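Local coordinates for protein hydrogenase maturation factor (Thermoanaerobacter tengcongensis, PDB 3VTH) that probably carries out the ATP-dependent transfer of a carbamoyl group from carbamoyl phosphate to the C-terminal cysteine of HypE during [NiFe]-hydrogenase maturation, at residues 203-208 with 318-323; 72-77 with 277-282; 226-231 with 239-244; 553-558 with 604-609. One frame throughout, in Å; residues are numbered along the deposited sequence.

Contact 1 (203-208 with 318-323)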
loop_
_atom_site.group_PDB
_atom_site.type_symbol
_atom_site.label_atom_id
_atom_site.label_comp_id
_atom_site.label_asym_id
_atom_site.label_seq_id
_atom_site.Cartn_x
_atom_site.Cartn_y
_atom_site.Cartn_z
ATOM N N ASP A 203 18.665 -21.453 21.943
ATOM C CA ASP A 203 18.735 -21.031 20.546
ATOM C C ASP A 203 18.074 -19.651 20.370
ATOM O O ASP A 203 17.237 -19.261 21.187
ATOM C CB ASP A 203 18.251 -22.131 19.575
ATOM C CG ASP A 203 16.719 -22.217 19.426
ATOM O OD1 ASP A 203 16.007 -21.190 19.398
ATOM O OD2 ASP A 203 16.227 -23.360 19.275
ATOM N N GLU A 204 18.487 -18.910 19.341
ATOM C CA GLU A 204 18.104 -17.490 19.178
ATOM C C GLU A 204 16.603 -17.220 19.255
ATOM O O GLU A 204 16.176 -16.284 19.934
ATOM C CB GLU A 204 18.679 -16.893 17.882
ATOM C CG GLU A 204 20.199 -16.679 17.883
ATOM C CD GLU A 204 20.999 -17.956 17.624
ATOM O OE1 GLU A 204 20.389 -19.025 17.376
ATOM O OE2 GLU A 204 22.252 -17.889 17.668
ATOM N N ILE A 205 15.802 -18.028 18.560
ATOM C CA ILE A 205 14.341 -17.868 18.582
ATOM C C ILE A 205 13.759 -18.038 19.996
ATOM O O ILE A 205 12.864 -17.291 20.400
ATOM C CB ILE A 205 13.625 -18.841 17.617
ATOM C CG1 ILE A 205 14.086 -18.631 16.164
ATOM C CG2 ILE A 205 12.091 -18.674 17.712
ATOM C CD1 ILE A 205 13.736 -17.261 15.541
ATOM N N LYS A 206 14.264 -19.027 20.730
ATOM C CA LYS A 206 13.853 -19.249 22.114
ATOM C C LYS A 206 14.244 -18.075 23.017
ATOM O O LYS A 206 13.521 -17.742 23.942
ATOM C CB LYS A 206 14.452 -20.554 22.648
ATOM C CG LYS A 206 13.623 -21.234 23.730
ATOM C CD LYS A 206 13.850 -22.770 23.728
ATOM C CE LYS A 206 13.496 -23.357 22.334
ATOM N NZ LYS A 206 13.874 -24.787 22.161
ATOM N N CYS A 207 15.394 -17.455 22.749
ATOM C CA CYS A 207 15.797 -16.262 23.498
ATOM C C CYS A 207 14.780 -15.118 23.306
ATOM O O CYS A 207 14.450 -14.392 24.257
ATOM C CB CYS A 207 17.208 -15.819 23.090
ATOM S SG CYS A 207 18.534 -17.043 23.400
ATOM N N VAL A 208 14.299 -14.982 22.070
ATOM C CA VAL A 208 13.271 -13.998 21.707
ATOM C C VAL A 208 11.952 -14.294 22.412
ATOM O O VAL A 208 11.368 -13.399 23.034
ATOM C CB VAL A 208 13.081 -13.926 20.174
ATOM C CG1 VAL A 208 11.843 -13.085 19.788
ATOM C CG2 VAL A 208 14.328 -13.356 19.534
ATOM N N MET A 318 6.310 -18.759 16.666
ATOM C CA MET A 318 4.947 -19.190 16.986
ATOM C C MET A 318 4.849 -20.538 17.702
ATOM O O MET A 318 3.947 -20.737 18.517
ATOM C CB MET A 318 4.050 -19.174 15.734
ATOM C CG MET A 318 3.666 -17.767 15.233
ATOM S SD MET A 318 2.775 -16.866 16.524
ATOM C CE MET A 318 2.424 -15.311 15.714
ATOM N N GLU A 319 5.763 -21.464 17.416
ATOM C CA GLU A 319 5.808 -22.702 18.206
ATOM C C GLU A 319 6.321 -22.480 19.650
ATOM O O GLU A 319 6.123 -23.339 20.519
ATOM C CB GLU A 319 6.549 -23.856 17.485
ATOM C CG GLU A 319 7.463 -23.437 16.342
ATOM C CD GLU A 319 7.914 -24.587 15.432
ATOM O OE1 GLU A 319 7.816 -24.438 14.187
ATOM O OE2 GLU A 319 8.380 -25.619 15.948
ATOM N N GLU A 320 6.947 -21.328 19.911
ATOM C CA GLU A 320 7.506 -21.051 21.250
ATOM C C GLU A 320 6.605 -20.205 22.148
ATOM O O GLU A 320 6.699 -20.303 23.372
ATOM C CB GLU A 320 8.906 -20.419 21.172
ATOM C CG GLU A 320 9.975 -21.250 20.453
ATOM C CD GLU A 320 10.153 -22.656 21.023
ATOM O OE1 GLU A 320 10.145 -22.824 22.264
ATOM O OE2 GLU A 320 10.323 -23.600 20.218
ATOM N N ILE A 321 5.729 -19.394 21.545
ATOM C CA ILE A 321 4.823 -18.528 22.304
ATOM C C ILE A 321 3.348 -18.966 22.158
ATOM O O ILE A 321 2.994 -19.627 21.180
ATOM C CB ILE A 321 4.996 -17.036 21.888
ATOM C CG1 ILE A 321 4.676 -16.838 20.398
ATOM C CG2 ILE A 321 6.415 -16.547 22.188
ATOM C CD1 ILE A 321 4.687 -15.383 19.934
ATOM N N ASP A 322 2.496 -18.608 23.122
ATOM C CA ASP A 322 1.048 -18.859 22.992
ATOM C C ASP A 322 0.200 -17.570 23.038
ATOM O O ASP A 322 -0.840 -17.513 23.712
ATOM C CB ASP A 322 0.552 -19.865 24.044
ATOM C CG ASP A 322 0.786 -19.393 25.474
ATOM O OD1 ASP A 322 1.153 -18.210 25.671
ATOM O OD2 ASP A 322 0.599 -20.199 26.410
ATOM N N PHE A 323 0.660 -16.541 22.341
ATOM C CA PHE A 323 -0.026 -15.252 22.327
ATOM C C PHE A 323 0.294 -14.541 21.031
ATOM O O PHE A 323 1.390 -14.721 20.493
ATOM C CB PHE A 323 0.337 -14.375 23.561
ATOM C CG PHE A 323 1.823 -14.298 23.863
ATOM C CD1 PHE A 323 2.681 -13.505 23.084
ATOM C CD2 PHE A 323 2.364 -15.027 24.922
ATOM C CE1 PHE A 323 4.060 -13.441 23.361
ATOM C CE2 PHE A 323 3.727 -14.966 25.219
ATOM C CZ PHE A 323 4.582 -14.175 24.435
#

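Contact 2 (72-77 with 277-282). With PO4 (phosphate ion), chain L.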
loop_
_atom_site.group_PDB
_atom_site.type_symbol
_atom_site.label_atom_id
_atom_site.label_comp_id
_atom_site.label_asym_id
_atom_site.label_seq_id
_atom_site.Cartn_x
_atom_site.Cartn_y
_atom_site.Cartn_z
ATOM N N PRO A 72 4.957 -20.446 -13.780
ATOM C CA PRO A 72 5.329 -20.517 -12.367
ATOM C C PRO A 72 4.395 -19.672 -11.497
ATOM O O PRO A 72 3.855 -18.659 -11.963
ATOM C CB PRO A 72 6.752 -19.951 -12.360
ATOM C CG PRO A 72 7.278 -20.276 -13.796
ATOM C CD PRO A 72 6.070 -19.997 -14.635
ATOM N N SER A 73 4.222 -20.105 -10.248
ATOM C CA SER A 73 3.273 -19.537 -9.284
ATOM C C SER A 73 3.445 -18.034 -9.030
ATOM O O SER A 73 2.459 -17.309 -8.820
ATOM C CB SER A 73 3.423 -20.289 -7.953
ATOM O OG SER A 73 2.536 -19.773 -6.983
ATOM N N LEU A 74 4.694 -17.574 -9.023
ATOM C CA LEU A 74 4.977 -16.158 -8.737
ATOM C C LEU A 74 5.062 -15.276 -9.981
ATOM O O LEU A 74 5.220 -14.060 -9.862
ATOM C CB LEU A 74 6.268 -16.024 -7.929
ATOM C CG LEU A 74 6.338 -16.649 -6.534
ATOM C CD1 LEU A 74 7.711 -16.271 -5.916
ATOM C CD2 LEU A 74 5.175 -16.206 -5.624
ATOM N N SER A 75 4.984 -15.883 -11.164
ATOM C CA SER A 75 5.055 -15.120 -12.405
ATOM C C SER A 75 3.805 -14.243 -12.574
ATOM O O SER A 75 2.716 -14.592 -12.120
ATOM C CB SER A 75 5.284 -16.032 -13.633
ATOM O OG SER A 75 4.097 -16.735 -14.001
ATOM N N VAL A 76 3.990 -13.064 -13.162
ATOM C CA VAL A 76 2.873 -12.254 -13.607
ATOM C C VAL A 76 3.234 -11.898 -15.049
ATOM O O VAL A 76 3.882 -10.887 -15.299
ATOM C CB VAL A 76 2.669 -10.979 -12.750
ATOM C CG1 VAL A 76 1.458 -10.166 -13.255
ATOM C CG2 VAL A 76 2.511 -11.336 -11.241
ATOM N N ILE A 77 2.829 -12.763 -15.972
ATOM C CA ILE A 77 3.140 -12.621 -17.386
ATOM C C ILE A 77 2.213 -11.613 -18.044
ATOM O O ILE A 77 0.988 -11.728 -17.935
ATOM C CB ILE A 77 3.006 -13.981 -18.120
ATOM C CG1 ILE A 77 4.005 -15.003 -17.550
ATOM C CG2 ILE A 77 3.153 -13.801 -19.657
ATOM C CD1 ILE A 77 3.791 -16.438 -18.075
ATOM N N LEU A 277 -4.154 -15.069 3.823
ATOM C CA LEU A 277 -3.388 -16.254 3.442
ATOM C C LEU A 277 -2.511 -16.060 2.204
ATOM O O LEU A 277 -1.608 -16.850 1.972
ATOM C CB LEU A 277 -4.320 -17.456 3.222
ATOM C CG LEU A 277 -4.949 -18.083 4.486
ATOM C CD1 LEU A 277 -6.112 -18.983 4.090
ATOM C CD2 LEU A 277 -3.934 -18.884 5.329
ATOM N N SER A 278 -2.777 -15.022 1.409
ATOM C CA SER A 278 -1.942 -14.738 0.228
ATOM C C SER A 278 -0.462 -14.753 0.591
ATOM O O SER A 278 -0.094 -14.301 1.671
ATOM C CB SER A 278 -2.280 -13.356 -0.332
ATOM O OG SER A 278 -1.461 -13.041 -1.459
ATOM N N GLN A 279 0.396 -15.239 -0.310
ATOM C CA GLN A 279 1.840 -15.078 -0.093
ATOM C C GLN A 279 2.259 -13.607 -0.010
ATOM O O GLN A 279 3.333 -13.291 0.493
ATOM C CB GLN A 279 2.653 -15.783 -1.177
ATOM C CG GLN A 279 2.833 -17.283 -0.972
ATOM C CD GLN A 279 3.691 -17.864 -2.073
ATOM O OE1 GLN A 279 3.205 -18.107 -3.173
ATOM N NE2 GLN A 279 4.978 -18.044 -1.797
ATOM N N ARG A 280 1.419 -12.693 -0.485
ATOM C CA ARG A 280 1.759 -11.273 -0.316
ATOM C C ARG A 280 1.821 -10.930 1.190
ATOM O O ARG A 280 2.549 -10.019 1.597
ATOM C CB ARG A 280 0.784 -10.378 -1.085
ATOM C CG ARG A 280 0.715 -10.654 -2.606
ATOM C CD ARG A 280 -0.201 -9.622 -3.301
ATOM N NE ARG A 280 -0.406 -9.894 -4.730
ATOM C CZ ARG A 280 0.389 -9.464 -5.708
ATOM N NH1 ARG A 280 1.471 -8.738 -5.416
ATOM N NH2 ARG A 280 0.103 -9.755 -6.986
ATOM N N ARG A 281 1.058 -11.677 2.000
ATOM C CA ARG A 281 1.015 -11.518 3.464
ATOM C C ARG A 281 0.953 -10.065 3.931
ATOM O O ARG A 281 1.919 -9.574 4.524
ATOM C CB ARG A 281 2.220 -12.242 4.120
ATOM C CG ARG A 281 2.199 -13.778 3.969
ATOM C CD ARG A 281 1.116 -14.394 4.834
ATOM N NE ARG A 281 0.534 -15.633 4.287
ATOM C CZ ARG A 281 0.433 -16.788 4.943
ATOM N NH1 ARG A 281 0.897 -16.910 6.185
ATOM N NH2 ARG A 281 -0.152 -17.832 4.361
ATOM N N PRO A 282 -0.181 -9.372 3.680
ATOM C CA PRO A 282 -0.344 -8.052 4.263
ATOM C C PRO A 282 -0.980 -8.114 5.653
ATOM O O PRO A 282 -1.515 -9.162 6.065
ATOM C CB PRO A 282 -1.356 -7.396 3.324
ATOM C CG PRO A 282 -2.266 -8.519 2.972
ATOM C CD PRO A 282 -1.315 -9.703 2.788
HETATM P P PO4 L . -3.242 -11.501 -6.575
HETATM O O1 PO4 L . -2.336 -11.777 -5.387
HETATM O O2 PO4 L . -4.317 -10.506 -6.166
HETATM O O3 PO4 L . -2.478 -10.907 -7.736
HETATM O O4 PO4 L . -3.890 -12.805 -6.994
HETATM O O HOH W 1 4.226 -19.764 -4.805
#

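Contact 3 (226-231 with 239-244)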
loop_
_atom_site.group_PDB
_atom_site.type_symbol
_atom_site.label_atom_id
_atom_site.label_comp_id
_atom_site.label_asym_id
_atom_site.label_seq_id
_atom_site.Cartn_x
_atom_site.Cartn_y
_atom_site.Cartn_z
ATOM N N PHE A 226 13.370 -3.718 10.255
ATOM C CA PHE A 226 13.184 -4.143 11.630
ATOM C C PHE A 226 11.759 -3.834 12.082
ATOM O O PHE A 226 11.193 -2.819 11.668
ATOM C CB PHE A 226 14.190 -3.433 12.553
ATOM C CG PHE A 226 15.556 -4.051 12.531
ATOM C CD1 PHE A 226 15.955 -4.918 13.546
ATOM C CD2 PHE A 226 16.426 -3.816 11.462
ATOM C CE1 PHE A 226 17.196 -5.518 13.519
ATOM C CE2 PHE A 226 17.685 -4.407 11.438
ATOM C CZ PHE A 226 18.068 -5.257 12.466
ATOM N N HIS A 227 11.208 -4.700 12.934
ATOM C CA HIS A 227 9.937 -4.445 13.611
ATOM C C HIS A 227 10.085 -4.650 15.116
ATOM O O HIS A 227 10.947 -5.410 15.571
ATOM C CB HIS A 227 8.810 -5.330 13.037
ATOM C CG HIS A 227 8.477 -4.987 11.621
ATOM N ND1 HIS A 227 9.179 -5.510 10.552
ATOM C CD2 HIS A 227 7.599 -4.100 11.097
ATOM C CE1 HIS A 227 8.720 -4.986 9.429
ATOM N NE2 HIS A 227 7.763 -4.127 9.731
ATOM N N LEU A 228 9.257 -3.952 15.875
ATOM C CA LEU A 228 9.271 -4.060 17.329
ATOM C C LEU A 228 8.059 -4.860 17.695
ATOM O O LEU A 228 6.952 -4.595 17.193
ATOM C CB LEU A 228 9.200 -2.684 17.981
ATOM C CG LEU A 228 10.392 -1.767 17.714
ATOM C CD1 LEU A 228 9.998 -0.286 17.788
ATOM C CD2 LEU A 228 11.537 -2.105 18.670
ATOM N N ALA A 229 8.273 -5.839 18.566
ATOM C CA ALA A 229 7.225 -6.752 18.990
ATOM C C ALA A 229 7.105 -6.831 20.502
ATOM O O ALA A 229 8.107 -6.743 21.233
ATOM C CB ALA A 229 7.471 -8.147 18.401
ATOM N N VAL A 230 5.860 -6.970 20.956
ATOM C CA VAL A 230 5.543 -7.306 22.335
ATOM C C VAL A 230 4.351 -8.252 22.330
ATOM O O VAL A 230 3.611 -8.318 21.351
ATOM C CB VAL A 230 5.200 -6.056 23.235
ATOM C CG1 VAL A 230 6.399 -5.143 23.393
ATOM C CG2 VAL A 230 3.956 -5.275 22.731
ATOM N N ASN A 231 4.154 -8.958 23.440
ATOM C CA ASN A 231 2.925 -9.706 23.677
ATOM C C ASN A 231 1.694 -8.799 23.539
ATOM O O ASN A 231 1.491 -7.891 24.356
ATOM C CB ASN A 231 2.980 -10.319 25.089
ATOM C CG ASN A 231 1.789 -11.201 25.411
ATOM O OD1 ASN A 231 0.804 -11.254 24.676
ATOM N ND2 ASN A 231 1.879 -11.908 26.523
ATOM N N ALA A 239 1.779 -0.612 26.665
ATOM C CA ALA A 239 1.972 0.737 27.190
ATOM C C ALA A 239 3.449 1.165 27.133
ATOM O O ALA A 239 3.755 2.302 26.784
ATOM C CB ALA A 239 1.441 0.845 28.640
ATOM N N THR A 240 4.360 0.261 27.488
ATOM C CA THR A 240 5.790 0.570 27.454
ATOM C C THR A 240 6.290 0.815 26.021
ATOM O O THR A 240 7.073 1.742 25.782
ATOM C CB THR A 240 6.604 -0.545 28.129
ATOM O OG1 THR A 240 6.143 -0.687 29.475
ATOM C CG2 THR A 240 8.105 -0.220 28.132
ATOM N N LEU A 241 5.817 0.003 25.080
ATOM C CA LEU A 241 6.169 0.179 23.676
ATOM C C LEU A 241 5.709 1.543 23.155
ATOM O O LEU A 241 6.487 2.243 22.491
ATOM C CB LEU A 241 5.627 -0.972 22.811
ATOM C CG LEU A 241 5.840 -0.868 21.295
ATOM C CD1 LEU A 241 7.343 -0.760 20.990
ATOM C CD2 LEU A 241 5.218 -2.038 20.561
ATOM N N ARG A 242 4.468 1.921 23.462
ATOM C CA ARG A 242 3.945 3.235 23.085
ATOM C C ARG A 242 4.746 4.397 23.688
ATOM O O ARG A 242 4.992 5.384 23.005
ATOM C CB ARG A 242 2.463 3.376 23.462
ATOM C CG ARG A 242 1.524 2.589 22.571
ATOM C CD ARG A 242 0.059 3.047 22.726
ATOM N NE ARG A 242 -0.798 2.293 21.813
ATOM C CZ ARG A 242 -0.938 2.557 20.518
ATOM N NH1 ARG A 242 -0.304 3.590 19.969
ATOM N NH2 ARG A 242 -1.727 1.792 19.766
ATOM N N ARG A 243 5.140 4.283 24.954
ATOM C CA ARG A 243 5.946 5.326 25.609
ATOM C C ARG A 243 7.325 5.484 24.962
ATOM O O ARG A 243 7.777 6.601 24.706
ATOM C CB ARG A 243 6.111 5.053 27.111
ATOM C CG ARG A 243 6.765 6.215 27.901
ATOM C CD ARG A 243 7.074 5.870 29.372
ATOM N NE ARG A 243 6.152 4.864 29.891
ATOM C CZ ARG A 243 6.465 3.591 30.117
ATOM N NH1 ARG A 243 7.700 3.142 29.909
ATOM N NH2 ARG A 243 5.530 2.764 30.567
ATOM N N ARG A 244 7.987 4.364 24.706
ATOM C CA ARG A 244 9.351 4.390 24.205
ATOM C C ARG A 244 9.412 4.805 22.734
ATOM O O ARG A 244 10.241 5.626 22.365
ATOM C CB ARG A 244 10.025 3.048 24.418
ATOM C CG ARG A 244 10.281 2.726 25.882
ATOM C CD ARG A 244 11.091 1.463 25.994
ATOM N NE ARG A 244 11.286 1.045 27.380
ATOM C CZ ARG A 244 11.829 -0.118 27.727
ATOM N NH1 ARG A 244 12.231 -0.965 26.786
ATOM N NH2 ARG A 244 11.975 -0.433 29.007
#

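Contact 4 (553-558 with 604-609)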
loop_
_atom_site.group_PDB
_atom_site.type_symbol
_atom_site.label_atom_id
_atom_site.label_comp_id
_atom_site.label_asym_id
_atom_site.label_seq_id
_atom_site.Cartn_x
_atom_site.Cartn_y
_atom_site.Cartn_z
ATOM N N ARG A 553 -11.246 23.582 17.443
ATOM C CA ARG A 553 -11.004 24.772 16.620
ATOM C C ARG A 553 -11.612 24.629 15.231
ATOM O O ARG A 553 -12.103 25.599 14.645
ATOM C CB ARG A 553 -9.506 25.042 16.485
ATOM C CG ARG A 553 -8.786 25.380 17.799
ATOM C CD ARG A 553 -7.279 25.508 17.571
ATOM N NE ARG A 553 -6.930 26.597 16.653
ATOM C CZ ARG A 553 -6.383 27.757 17.018
ATOM N NH1 ARG A 553 -6.092 28.007 18.292
ATOM N NH2 ARG A 553 -6.115 28.674 16.099
ATOM N N THR A 554 -11.570 23.413 14.698
ATOM C CA THR A 554 -12.207 23.128 13.426
ATOM C C THR A 554 -13.711 23.292 13.573
ATOM O O THR A 554 -14.350 23.920 12.730
ATOM C CB THR A 554 -11.876 21.706 12.915
ATOM O OG1 THR A 554 -10.502 21.666 12.536
ATOM C CG2 THR A 554 -12.727 21.363 11.693
ATOM N N ALA A 555 -14.271 22.746 14.652
ATOM C CA ALA A 555 -15.705 22.896 14.907
ATOM C C ALA A 555 -16.109 24.369 15.028
ATOM O O ALA A 555 -17.135 24.778 14.489
ATOM C CB ALA A 555 -16.124 22.119 16.150
ATOM N N LEU A 556 -15.318 25.162 15.748
ATOM C CA LEU A 556 -15.609 26.599 15.887
ATOM C C LEU A 556 -15.615 27.321 14.532
ATOM O O LEU A 556 -16.469 28.175 14.258
ATOM C CB LEU A 556 -14.609 27.262 16.836
ATOM C CG LEU A 556 -14.775 26.884 18.308
ATOM C CD1 LEU A 556 -13.615 27.403 19.115
ATOM C CD2 LEU A 556 -16.116 27.426 18.855
ATOM N N GLY A 557 -14.645 26.988 13.697
ATOM C CA GLY A 557 -14.637 27.460 12.320
ATOM C C GLY A 557 -15.931 27.131 11.583
ATOM O O GLY A 557 -16.512 27.997 10.929
ATOM N N PHE A 558 -16.401 25.893 11.702
ATOM C CA PHE A 558 -17.619 25.468 10.985
ATOM C C PHE A 558 -18.874 26.193 11.485
ATOM O O PHE A 558 -19.839 26.369 10.719
ATOM C CB PHE A 558 -17.809 23.941 11.062
ATOM C CG PHE A 558 -17.107 23.181 9.957
ATOM C CD1 PHE A 558 -17.835 22.411 9.052
ATOM C CD2 PHE A 558 -15.727 23.280 9.787
ATOM C CE1 PHE A 558 -17.189 21.707 8.006
ATOM C CE2 PHE A 558 -15.078 22.586 8.758
ATOM C CZ PHE A 558 -15.823 21.802 7.858
ATOM N N VAL A 604 -18.004 17.339 13.363
ATOM C CA VAL A 604 -19.015 16.463 13.977
ATOM C C VAL A 604 -18.473 15.767 15.218
ATOM O O VAL A 604 -19.130 15.765 16.268
ATOM C CB VAL A 604 -19.540 15.391 12.982
ATOM C CG1 VAL A 604 -20.489 14.397 13.689
ATOM C CG2 VAL A 604 -20.226 16.068 11.792
ATOM N N ALA A 605 -17.279 15.183 15.113
ATOM C CA ALA A 605 -16.707 14.433 16.246
ATOM C C ALA A 605 -16.540 15.328 17.492
ATOM O O ALA A 605 -16.862 14.910 18.615
ATOM C CB ALA A 605 -15.386 13.782 15.864
ATOM N N ALA A 606 -16.071 16.556 17.271
ATOM C CA ALA A 606 -15.883 17.537 18.347
ATOM C C ALA A 606 -17.216 17.980 18.959
ATOM O O ALA A 606 -17.353 18.076 20.175
ATOM C CB ALA A 606 -15.105 18.759 17.825
ATOM N N LEU A 607 -18.195 18.228 18.092
ATOM C CA LEU A 607 -19.491 18.739 18.506
ATOM C C LEU A 607 -20.253 17.740 19.339
ATOM O O LEU A 607 -20.948 18.129 20.276
ATOM C CB LEU A 607 -20.335 19.158 17.298
ATOM C CG LEU A 607 -20.006 20.557 16.764
ATOM C CD1 LEU A 607 -20.660 20.783 15.400
ATOM C CD2 LEU A 607 -20.452 21.638 17.768
ATOM N N ILE A 608 -20.152 16.457 18.999
ATOM C CA ILE A 608 -20.852 15.450 19.805
ATOM C C ILE A 608 -19.956 14.814 20.871
ATOM O O ILE A 608 -20.308 13.796 21.471
ATOM C CB ILE A 608 -21.624 14.420 18.947
ATOM C CG1 ILE A 608 -20.668 13.490 18.183
ATOM C CG2 ILE A 608 -22.564 15.167 17.967
ATOM C CD1 ILE A 608 -21.382 12.337 17.485
ATOM N N GLY A 609 -18.809 15.437 21.115
ATOM C CA GLY A 609 -17.946 15.040 22.219
ATOM C C GLY A 609 -17.249 13.700 22.069
ATOM O O GLY A 609 -16.940 13.054 23.074
#

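Contact 1 (203-208 with 318-323)
The N-capped start of helix 204-213 meets the C-terminal part of helix 312-320 in the YrdC-like portion of the chain, and Lys206 and Glu320 carry the contact. Glu320 buries the most surface: with its chain bent at chi2 (-55°), the carboxylate comes across the Lys206 chain, which is itself bent at chi3. The closest pair is Lys206 CE with Glu320 OE1 at 3.4 Å, so methylene carbons rather than the ammonium do the touching. Lys206 NZ stays 4.2 Å from Glu320 OE1, beyond a salt bridge, and has a long one of 4.0 Å to Asp203 OD2. The ammonium is therefore placed between two carboxylates, which it probably steadies electrostatically. An alanine here would take away chain and charge, and the Glu320 carboxylate would probably be freer to turn, with Asp203 left without this long ion pair. Beneath this polar pair, Ile205 CG2 lies 4.3 Å from Glu320 CG, while Ile205 also packs on Ile313, Leu316 and Leu317 of helix 312-320. Cys207, in disulfide linkage with Cys200, ties the first helix to the preceding loop. Asp203 caps that helix: Lys206 N donates to Asp203 OD1 over 3.1 Å, nearly straight at 167°.

Contact 2 (72-77 with 277-282)
Gln279 sends its side chain out from a type I turn with CG beside the backbone N (chi1 -81°) and CD extended beyond it (chi2 -178°), which carries the amide to Leu74, itself in the type I turn Pro72-Ser75. The two chains cross at about a right angle, and Leu74 CD2 rests 3.7 Å from Gln279 OE1. This is a van der Waals approach of a methyl to an amide oxygen, between a turn of the acylphosphatase-like domain and one of the YrdC-like domain. The polar link is made by water. Ser73 OG and Gln279 OE1 are 4.2 Å apart; one water accepts from Ser73 OG at 2.8 Å and donates to Gln279 OE1. The other end of the amide is turned to the first zinc finger, where Gln279 NE2 donates to Asn138 O and Gly112 O beside the zinc ligands Cys139 and Cys114, so both ends of the amide are engaged. In the same turn, Ser278 forms an ST turn, its OG accepting from Arg280 N at 3.1 Å. Arg280 reaches out, extended from CG to NE, to Tyr387 (cation-pi), Gly386 O (from NH1), Gln390 OE1 (from NH2) and, at its guanidinium edge, a phosphate ion, probably from the crystallisation liquor. A leucine here would probably leave Gly386 O and Gln390 OE1 without this donor, besides the phosphate and Tyr387. The phosphate grip is two-pronged: Arg280 NE to phosphate O1 at 2.8 Å and Arg280 NH2 to phosphate O3 at 2.9 Å, each bent only to 165°.

Contact 3 (226-231 with 239-244)
Leu241 of helix 235-245 sets its forked end against Leu228 and Val230, packing the helix on one face of the mixed sheet of the YrdC-like domain. It has 82 Å² of its surface covered, more than Leu228 and Val230 together. With CG opposite the backbone N, chi1 176° sends the chain toward the strand, and chi2 58° turns CD1 to Leu228 and CD2 to Val230. Leu241 CD1 lies 4.0 Å from Leu228 CB, and Leu228 CD1 adds a second, looser approach to Leu241 CD1 at 4.2 Å.

Leu228 and Val230 can be met by one residue because they are two apart on an extended backbone: their CB atoms point toward the helix, and that of the intervening Ala229 points away. All three side chains that touch are buried and apolar, so the evidence is for dispersion packing at ordinary distances. Strand 226-229 is an inner strand here, flanked by 218-221 and 325-329. Val326 of the latter touches both Val230 and Leu241 and so continues the apolar layer, and Thr328 packs beside Leu228. The layer lies near the nucleotide site, with the Leu228 side chain about 8 Å from both the bound ATP analogue and the magnesium ion. On the Val230 side the touching methyl is CG2, which lies between the backbone N and the carbonyl carbon and meets Leu241 CD2 at 4.1 Å.

Contact 4 (553-558 with 604-609)
Ala555 and Ala606 bring helices 551-559 and 597-607 together, and the evidence for close packing is in the backbone: their CA atoms are only 6.4 Å apart. Contact across the interface is apolar. The two methyls meet end to end, Ala555 CB to Ala606 CB at 3.9 Å, with both CB atoms directed at the other helix. Ala555 has 54 Å² covered because it also meets the next residue of the other helix, its CB lying 4.2 Å from Leu607 CG. Leu607 leaves its backbone at a slant and comes alongside the methyl by its torsion, CG beside the backbone N at chi1 -82°. Ala555 thus sits against two consecutive residues, and all three are buried.

Further apolar groups complete the surroundings. Phe569 of helix 567-572 touches both Ala555 and Leu607, and Leu653 of helix 649-662 touches Leu607, Val604 and Phe558, so the pair belongs to a multi-helix cluster.

Hydrogen bonding, by contrast, stays inside each segment. Phe558 N donates to Thr554 O at 3.0 Å and Gly557 N to Arg553 O at the same distance, keeping the first helix regular at the contact. The second helix ends just beyond its touching residues: Ile608 leaves helical geometry, Gly609 N turns back to Ala606 O at 3.2 Å, and Val610 N bonds to Ala605 O. Gly609 has a positive phi of 70°, a conformation that favours glycine. The contact is a close helix-helix packing through two alanines, beside a Schellman motif that ends helix 597-607, in the second subdomain of the Kae1-like part.

Overall arrangement
From the N terminus, the turn 72-77, which leads into strand 76-85 of the acylphosphatase-like domain, opens contact 2; after that domain and the zinc fingers the chain returns at 277-282 to close it. Contact 1 opens inside that loop, at 203-208, but closes later, at 318-323, so the two cross. Contact 3 is short-range and falls within both loops. It also touches contact 1 directly, Phe323 CG packing 3.3 Å from Asn231 OD1. Contact 2 joins domains, whereas contact 1 joins helices 204-213 and 312-320, and contact 3 lays helix 235-245 on strand 226-229. Contact 4 follows in series in the Kae1-like domain, its centre about 45 Å from that of contact 2.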